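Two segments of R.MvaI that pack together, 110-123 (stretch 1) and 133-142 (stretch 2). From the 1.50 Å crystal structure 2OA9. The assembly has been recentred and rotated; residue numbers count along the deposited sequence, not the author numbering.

Stretch 1 110-123: RKTNSNSYNYDFKI
Stretch 2 (133-142) RLEVFDKQDI

Asp120 to Ile123 and Arg133 to Phe137 of R.MvaI lie in neighbouring antiparallel strands. Their axes approach to 4.5 Å, and their N-to-C directions differ by 152°. Phi and psi are extended throughout, for example -137/148° at Phe121 and -121/131° at Val136. The register pairs Asp120 with Phe137, Phe121 with Val136, Lys122 with Glu135 and Ile123 with Leu134. The CA-CA distances in these pairs are 4.8 to 5.1 Å.

Asp120 and Phe137 are a hydrogen-bonded pair. Asp120 N donates to Phe137 O at 2.8 Å, and Phe137 N donates to Asp120 O at 2.9 Å. Lys122 and Glu135 repeat the pattern: Lys122 N to Glu135 O is 3.0 Å, and Glu135 N to Lys122 O is 2.8 Å. Phe121 with Val136 and Ile123 with Leu134 are non-hydrogen-bonded pairs, with CA-H...O contacts to carbonyls across the gap. Phe121 CA lies 3.3 Å from Glu135 O, Val136 CA lies 3.5 Å from Asp120 O, and Ile123 CA lies 3.3 Å from Arg133 O.

The earlier part of stretch 1 is loop, and it lies back against its own strand. Thr112 N donates to Phe121 O at 2.9 Å, and Phe121 N donates to Thr112 OG1 at 2.9 Å. Thr112 has chi1 p. Stretch 2 continues into a type I turn from Asp138 to Asp141, with Asp141 N bonded to Asp138 O at 3.0 Å. Gln140 has phi/psi -92/17°, and Asp141 has 65/20°. Asp138, chi1 p, accepts at OD1 from Ile142 N at 3.2 Å.

Side chains alternate between the two faces of the sheet. Phe121, Ile123, Leu134 and Val136 share one face and are buried. Phe121 is m (chi2 -91°), Ile123 is mm, Leu134 is tp and Val136 is t. Ile123 CD1 meets Leu134 CD1 at 3.8 Å. Phe121 CE1 lies 4.0 Å from Val136 CG1, and Tyr119 CB lies 3.9 Å from the same Val136 CG1.

The other face carries Asp120, Lys122, Glu135 and Phe137. Phe137 is m with chi2 -98°. Lys111, mtmt, crosses its ring: Lys111 CD lies 3.5 Å from the Phe137 ring centroid, 13° off the normal, a CH-pi contact. Lys122 CB sits at the ring edge, 3.9 Å from Phe137 CE2.

Three salt bridges join the stretches. Lys122, ttpp, curls so that its NZ reaches Glu135 OE1 at 2.7 Å; Glu135 is mt. Lys139, mmtt, reaches back to the first stretch. Lys139 NZ forms a salt bridge with Asp120 OD1 at 2.9 Å and donates a hydrogen bond to Ser114 O at 2.8 Å, so one ammonium ties the strand to the preceding loop. Asp120 is m with chi2 -36°. Beyond the Phe137 ring, Lys111 NZ meets Asp141 OD1 at 2.8 Å, a salt bridge whose hydrogen bond is weak. Asp141 is m with chi2 -27°.

Two waters complete the contact. Water 1 lies 2.8 Å from Lys111 NZ, 2.5 Å from Asp120 OD2 and 2.8 Å from Asp138 O. Water 2 links Asn118 O, at 2.6 Å, to Lys139 N, at 3.1 Å.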

# COMPACT_ATOMS: atom_id res chain seq x y z
N ARG A 110 7.26 5.88 -16.68
CA ARG A 110 8.03 7.05 -17.12
C ARG A 110 9.26 7.11 -16.26
O ARG A 110 9.24 6.62 -15.12
CB ARG A 110 7.26 8.36 -16.84
CG ARG A 110 5.74 8.34 -16.96
CD ARG A 110 5.13 9.76 -17.17
NE ARG A 110 4.35 9.88 -18.40
CZ ARG A 110 4.86 9.82 -19.64
NH1 ARG A 110 6.17 9.66 -19.85
NH2 ARG A 110 4.05 9.95 -20.69
N LYS A 111 10.31 7.71 -16.77
CA LYS A 111 11.44 8.15 -15.94
C LYS A 111 11.02 9.36 -15.13
O LYS A 111 10.22 10.18 -15.59
CB LYS A 111 12.57 8.66 -16.82
CG LYS A 111 13.32 7.67 -17.63
CD LYS A 111 14.70 8.27 -18.00
CE LYS A 111 14.62 9.45 -18.95
NZ LYS A 111 15.95 9.82 -19.49
N THR A 112 11.68 9.55 -14.00
CA THR A 112 11.54 10.76 -13.21
C THR A 112 12.24 11.88 -13.93
O THR A 112 13.01 11.65 -14.87
CB THR A 112 12.15 10.62 -11.80
OG1 THR A 112 13.57 10.32 -11.86
CG2 THR A 112 11.48 9.46 -10.99
N ASN A 113 11.93 13.12 -13.53
CA ASN A 113 12.62 14.30 -14.08
C ASN A 113 12.84 15.41 -13.04
O ASN A 113 12.54 16.57 -13.30
CB ASN A 113 11.90 14.83 -15.33
CG ASN A 113 12.83 15.59 -16.26
OD1 ASN A 113 13.16 15.12 -17.35
ND2 ASN A 113 13.29 16.74 -15.83
N SER A 114 13.40 15.06 -11.89
CA SER A 114 13.59 16.03 -10.79
C SER A 114 14.83 16.89 -11.01
O SER A 114 15.93 16.41 -11.31
CB SER A 114 13.69 15.33 -9.41
OG SER A 114 14.15 16.23 -8.38
N ASN A 115 14.67 18.18 -10.78
CA ASN A 115 15.81 19.08 -10.81
C ASN A 115 16.68 19.05 -9.56
O ASN A 115 17.68 19.73 -9.49
CB ASN A 115 15.31 20.50 -11.04
CG ASN A 115 14.76 20.69 -12.42
OD1 ASN A 115 15.24 20.08 -13.38
ND2 ASN A 115 13.75 21.53 -12.54
N SER A 116 16.31 18.25 -8.56
CA SER A 116 17.04 18.29 -7.30
C SER A 116 18.14 17.23 -7.27
O SER A 116 18.96 17.26 -6.39
CB SER A 116 16.08 18.03 -6.14
OG SER A 116 15.47 16.76 -6.28
N TYR A 117 18.13 16.30 -8.23
CA TYR A 117 19.14 15.25 -8.30
C TYR A 117 19.79 15.28 -9.66
O TYR A 117 19.19 15.77 -10.62
CB TYR A 117 18.53 13.85 -8.09
CG TYR A 117 17.99 13.68 -6.70
CD1 TYR A 117 18.79 13.28 -5.67
CD2 TYR A 117 16.66 13.97 -6.42
CE1 TYR A 117 18.30 13.18 -4.37
CE2 TYR A 117 16.16 13.86 -5.11
CZ TYR A 117 16.98 13.43 -4.12
OH TYR A 117 16.51 13.31 -2.82
N ASN A 118 21.00 14.73 -9.76
CA ASN A 118 21.71 14.66 -11.04
C ASN A 118 21.45 13.36 -11.80
O ASN A 118 22.10 13.08 -12.82
CB ASN A 118 23.20 14.82 -10.80
CG ASN A 118 23.55 16.21 -10.30
OD1 ASN A 118 22.97 17.19 -10.77
ND2 ASN A 118 24.47 16.30 -9.35
N TYR A 119 20.50 12.57 -11.28
CA TYR A 119 20.12 11.27 -11.89
C TYR A 119 18.60 11.17 -11.95
O TYR A 119 17.92 11.77 -11.12
CB TYR A 119 20.72 10.07 -11.13
CG TYR A 119 22.20 10.21 -11.03
CD1 TYR A 119 23.02 9.77 -12.08
CD2 TYR A 119 22.80 10.90 -10.01
CE1 TYR A 119 24.37 9.98 -12.07
CE2 TYR A 119 24.17 11.06 -9.99
CZ TYR A 119 24.93 10.64 -11.03
OH TYR A 119 26.30 10.86 -10.99
N ASP A 120 18.11 10.43 -12.96
CA ASP A 120 16.70 10.10 -13.12
C ASP A 120 16.52 8.59 -12.97
O ASP A 120 17.47 7.84 -13.06
CB ASP A 120 16.17 10.53 -14.46
CG ASP A 120 16.24 12.02 -14.67
OD1 ASP A 120 16.03 12.77 -13.71
OD2 ASP A 120 16.50 12.47 -15.80
N PHE A 121 15.30 8.18 -12.67
CA PHE A 121 15.04 6.82 -12.23
C PHE A 121 13.80 6.27 -12.91
O PHE A 121 12.86 7.01 -13.13
CB PHE A 121 14.85 6.72 -10.71
CG PHE A 121 15.98 7.26 -9.93
CD1 PHE A 121 17.03 6.43 -9.54
CD2 PHE A 121 16.03 8.60 -9.57
CE1 PHE A 121 18.11 6.92 -8.83
CE2 PHE A 121 17.12 9.09 -8.85
CZ PHE A 121 18.14 8.26 -8.50
N LYS A 122 13.79 4.95 -13.15
CA LYS A 122 12.60 4.23 -13.62
C LYS A 122 12.63 2.81 -13.07
O LYS A 122 13.68 2.23 -12.88
CB LYS A 122 12.55 4.23 -15.13
CG LYS A 122 11.21 3.71 -15.68
CD LYS A 122 11.02 4.09 -17.16
CE LYS A 122 12.07 3.61 -18.12
NZ LYS A 122 12.09 2.15 -18.31
N ILE A 123 11.47 2.21 -12.83
CA ILE A 123 11.41 0.78 -12.51
C ILE A 123 11.15 -0.01 -13.80
O ILE A 123 10.37 0.40 -14.66
CB ILE A 123 10.31 0.48 -11.48
CG1 ILE A 123 10.47 1.35 -10.21
CG2 ILE A 123 10.27 -1.04 -11.14
CD1 ILE A 123 11.69 1.02 -9.41
N ARG A 133 13.77 -4.25 -11.33
CA ARG A 133 15.00 -3.47 -11.36
C ARG A 133 14.77 -1.99 -11.27
O ARG A 133 13.80 -1.45 -11.85
CB ARG A 133 15.75 -3.73 -12.67
CG ARG A 133 16.16 -5.14 -12.86
CD ARG A 133 17.00 -5.39 -14.10
NE ARG A 133 17.46 -6.78 -14.20
CZ ARG A 133 18.55 -7.26 -13.59
NH1 ARG A 133 19.33 -6.49 -12.84
NH2 ARG A 133 18.85 -8.55 -13.71
N LEU A 134 15.66 -1.33 -10.53
CA LEU A 134 15.79 0.12 -10.57
C LEU A 134 16.78 0.54 -11.64
O LEU A 134 17.98 0.26 -11.51
CB LEU A 134 16.23 0.65 -9.19
CG LEU A 134 16.40 2.17 -9.05
CD1 LEU A 134 15.08 2.82 -9.19
CD2 LEU A 134 16.99 2.49 -7.74
N GLU A 135 16.30 1.23 -12.67
CA GLU A 135 17.12 1.84 -13.67
C GLU A 135 17.50 3.26 -13.32
O GLU A 135 16.64 4.04 -12.89
CB GLU A 135 16.37 1.85 -15.01
CG GLU A 135 16.00 0.48 -15.58
CD GLU A 135 15.17 0.56 -16.86
OE1 GLU A 135 14.39 1.53 -17.07
OE2 GLU A 135 15.29 -0.41 -17.63
N VAL A 136 18.78 3.58 -13.52
CA VAL A 136 19.33 4.89 -13.20
C VAL A 136 19.89 5.49 -14.48
O VAL A 136 20.64 4.84 -15.20
CB VAL A 136 20.40 4.82 -12.11
CG1 VAL A 136 20.78 6.18 -11.67
CG2 VAL A 136 19.93 3.99 -10.89
N PHE A 137 19.51 6.74 -14.72
CA PHE A 137 19.90 7.47 -15.91
C PHE A 137 20.61 8.73 -15.50
O PHE A 137 20.22 9.40 -14.53
CB PHE A 137 18.65 7.88 -16.72
CG PHE A 137 17.78 6.73 -17.15
CD1 PHE A 137 17.87 6.20 -18.42
CD2 PHE A 137 16.84 6.22 -16.28
CE1 PHE A 137 17.05 5.15 -18.81
CE2 PHE A 137 16.03 5.15 -16.66
CZ PHE A 137 16.15 4.62 -17.90
N ASP A 138 21.64 9.09 -16.24
CA ASP A 138 22.15 10.46 -16.09
C ASP A 138 21.31 11.41 -16.95
O ASP A 138 20.35 11.00 -17.65
CB ASP A 138 23.66 10.56 -16.30
CG ASP A 138 24.10 10.31 -17.72
OD1 ASP A 138 23.30 10.48 -18.68
OD2 ASP A 138 25.29 9.99 -17.96
N LYS A 139 21.62 12.68 -16.81
CA LYS A 139 20.81 13.74 -17.41
C LYS A 139 21.00 13.82 -18.91
O LYS A 139 20.25 14.52 -19.59
CB LYS A 139 21.10 15.10 -16.74
CG LYS A 139 20.61 15.20 -15.30
CD LYS A 139 19.10 15.07 -15.16
CE LYS A 139 18.67 15.16 -13.70
NZ LYS A 139 17.19 15.38 -13.56
N GLN A 140 21.99 13.09 -19.43
CA GLN A 140 22.17 12.90 -20.86
C GLN A 140 21.46 11.63 -21.40
O GLN A 140 21.76 11.18 -22.50
CB GLN A 140 23.66 12.88 -21.19
CG GLN A 140 24.43 14.19 -20.88
CD GLN A 140 24.69 14.41 -19.39
OE1 GLN A 140 24.41 15.49 -18.84
NE2 GLN A 140 25.26 13.39 -18.74
N ASP A 141 20.51 11.09 -20.62
CA ASP A 141 19.70 9.91 -20.99
C ASP A 141 20.48 8.61 -21.16
O ASP A 141 20.00 7.67 -21.77
CB ASP A 141 18.83 10.18 -22.24
CG ASP A 141 17.90 11.36 -22.06
OD1 ASP A 141 17.51 11.67 -20.92
OD2 ASP A 141 17.48 12.06 -23.01
N ILE A 142 21.67 8.54 -20.57
CA ILE A 142 22.41 7.29 -20.56
C ILE A 142 21.90 6.47 -19.37
O ILE A 142 21.98 6.95 -18.24
CB ILE A 142 23.93 7.52 -20.41
CG1 ILE A 142 24.49 8.41 -21.53
CG2 ILE A 142 24.66 6.16 -20.37
CD1 ILE A 142 24.57 7.69 -22.85
O HOH W 1 17.54 11.28 -17.75
O HOH W 2 23.67 13.83 -14.78